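PDB 3HUR: alanine racemase, which belongs to the alanine racemase family, pairing an N-terminal TIM-barrel-type domain with a C-terminal domain rich in beta strands. Local coordinates for residues V14-A19 with I49-A54. Residues are numbered along the deposited sequence; the frame is centred on the assembly and turned at random.
Sequences VDLDAA and IPLAKA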
loop_
_atom_site.group_PDB
_atom_site.type_symbol
_atom_site.label_atom_id
_atom_site.label_comp_id
_atom_site.label_asym_id
_atom_site.label_seq_id
_atom_site.Cartn_x
_atom_site.Cartn_y
_atom_site.Cartn_z
ATOM N N VAL A 14 -23.969 7.817 -10.197
ATOM C CA VAL A 14 -23.707 8.270 -11.539
ATOM C C VAL A 14 -24.989 8.890 -12.145
ATOM O O VAL A 14 -25.982 8.203 -12.380
ATOM C CB VAL A 14 -23.305 7.084 -12.439
ATOM C CG1 VAL A 14 -23.088 7.577 -13.866
ATOM C CG2 VAL A 14 -22.075 6.338 -11.890
ATOM N N ASP A 15 -24.971 10.184 -12.391
ATOM C CA ASP A 15 -26.137 10.878 -12.903
ATOM C C ASP A 15 -26.128 10.905 -14.440
ATOM O O ASP A 15 -25.343 11.645 -15.068
ATOM C CB ASP A 15 -26.124 12.290 -12.350
ATOM C CG ASP A 15 -27.091 13.177 -13.046
ATOM O OD1 ASP A 15 -27.723 12.704 -14.015
ATOM O OD2 ASP A 15 -27.189 14.345 -12.632
ATOM N N LEU A 16 -26.997 10.114 -15.044
ATOM C CA LEU A 16 -26.922 9.905 -16.486
ATOM C C LEU A 16 -27.406 11.086 -17.247
ATOM O O LEU A 16 -27.006 11.251 -18.393
ATOM C CB LEU A 16 -27.704 8.669 -16.927
ATOM C CG LEU A 16 -27.138 7.323 -16.448
ATOM C CD1 LEU A 16 -28.078 6.154 -16.747
ATOM C CD2 LEU A 16 -25.752 7.096 -17.054
ATOM N N ASP A 17 -28.246 11.909 -16.617
ATOM C CA ASP A 17 -28.700 13.165 -17.229
ATOM C C ASP A 17 -27.500 14.073 -17.465
ATOM O O ASP A 17 -27.395 14.717 -18.502
ATOM C CB ASP A 17 -29.666 13.960 -16.334
ATOM C CG ASP A 17 -31.075 13.360 -16.262
ATOM O OD1 ASP A 17 -31.685 13.009 -17.296
ATOM O OD2 ASP A 17 -31.596 13.286 -15.132
ATOM N N ALA A 18 -26.627 14.141 -16.468
ATOM C CA ALA A 18 -25.457 14.981 -16.533
ATOM C C ALA A 18 -24.502 14.459 -17.585
ATOM O O ALA A 18 -23.897 15.247 -18.309
ATOM C CB ALA A 18 -24.779 15.098 -15.157
ATOM N N ALA A 19 -24.400 13.146 -17.743
ATOM C CA ALA A 19 -23.561 12.640 -18.827
ATOM C C ALA A 19 -24.112 13.088 -20.204
ATOM O O ALA A 19 -23.346 13.401 -21.125
ATOM C CB ALA A 19 -23.406 11.082 -18.769
ATOM N N ILE A 49 -22.888 0.345 -20.639
ATOM C CA ILE A 49 -24.245 0.071 -21.059
ATOM C C ILE A 49 -25.222 1.174 -20.672
ATOM O O ILE A 49 -25.825 1.745 -21.556
ATOM C CB ILE A 49 -24.672 -1.262 -20.511
ATOM C CG1 ILE A 49 -23.707 -2.303 -21.023
ATOM C CG2 ILE A 49 -26.082 -1.604 -20.891
ATOM C CD1 ILE A 49 -24.327 -3.499 -21.542
ATOM N N PRO A 50 -25.369 1.491 -19.365
ATOM C CA PRO A 50 -26.234 2.579 -18.945
ATOM C C PRO A 50 -25.886 3.913 -19.599
ATOM O O PRO A 50 -26.779 4.651 -19.974
ATOM C CB PRO A 50 -26.029 2.653 -17.427
ATOM C CG PRO A 50 -25.131 1.570 -17.076
ATOM C CD PRO A 50 -24.933 0.686 -18.224
ATOM N N LEU A 51 -24.600 4.220 -19.704
ATOM C CA LEU A 51 -24.163 5.421 -20.424
ATOM C C LEU A 51 -24.640 5.368 -21.922
ATOM O O LEU A 51 -25.331 6.253 -22.383
ATOM C CB LEU A 51 -22.638 5.590 -20.300
ATOM C CG LEU A 51 -22.082 6.187 -18.992
ATOM C CD1 LEU A 51 -20.562 6.079 -18.962
ATOM C CD2 LEU A 51 -22.532 7.617 -18.775
ATOM N N ALA A 52 -24.346 4.280 -22.613
ATOM C CA ALA A 52 -24.802 4.110 -23.981
ATOM C C ALA A 52 -26.321 4.212 -24.141
ATOM O O ALA A 52 -26.783 4.920 -25.024
ATOM C CB ALA A 52 -24.323 2.843 -24.536
ATOM N N LYS A 53 -27.094 3.523 -23.315
ATOM C CA LYS A 53 -28.537 3.638 -23.367
ATOM C C LYS A 53 -28.979 5.078 -23.143
ATOM O O LYS A 53 -29.875 5.549 -23.813
ATOM C CB LYS A 53 -29.210 2.790 -22.299
ATOM C CG LYS A 53 -29.216 1.326 -22.568
ATOM C CD LYS A 53 -29.851 0.619 -21.381
ATOM C CE LYS A 53 -30.011 -0.877 -21.613
ATOM N NZ LYS A 53 -31.178 -1.192 -22.515
ATOM N N ALA A 54 -28.401 5.760 -22.166
ATOM C CA ALA A 54 -28.736 7.164 -21.964
ATOM C C ALA A 54 -28.423 7.993 -23.236
ATOM O O ALA A 54 -29.158 8.907 -23.572
ATOM C CB ALA A 54 -27.995 7.727 -20.791
#
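L16 lies against one face of helix 48-57 and touches P50, L51 and A54. Its chi1 of -67° sets CG anti to the carbonyl carbon, and both methyls lie near P50 O. L16 CD1 is 3.8 Å from P50 O and also rests near P50 CB. That carbonyl is already taken up inside its own helix by A54 N. L16 CD2 meets L51 CD2 at 3.7 Å. Nearer the backbone, L16 CB packs on A54 CB at 4.0 Å. L16 and A54 are also the pair whose CA atoms lie nearest across the contact.

L51 sends one methyl across. L51 CD2 touches both L16 CD2 and A19 CB, the latter at 3.6 Å. L16 and A19 are thus bridged by a single leucine branch. No hydrogen bond joins the segments, and the contact is apolar and largely buried.

D15 is the N-cap of helix 16-30. D15 OD1 accepts from A18 N at 3.0 Å, with the donor above the carboxylate plane, and more weakly from D17 N. The cap marks the switch from strand to helix just before L16.

Both helices belong to the N-terminal domain. Strand 372-375 borders the contact: Y374 touches V14, L16 and P50. Strand 10-15, paired with strand 372-375 in the mixed sheet, leads straight into helix 16-30, and helix 48-57 packs on that first turn.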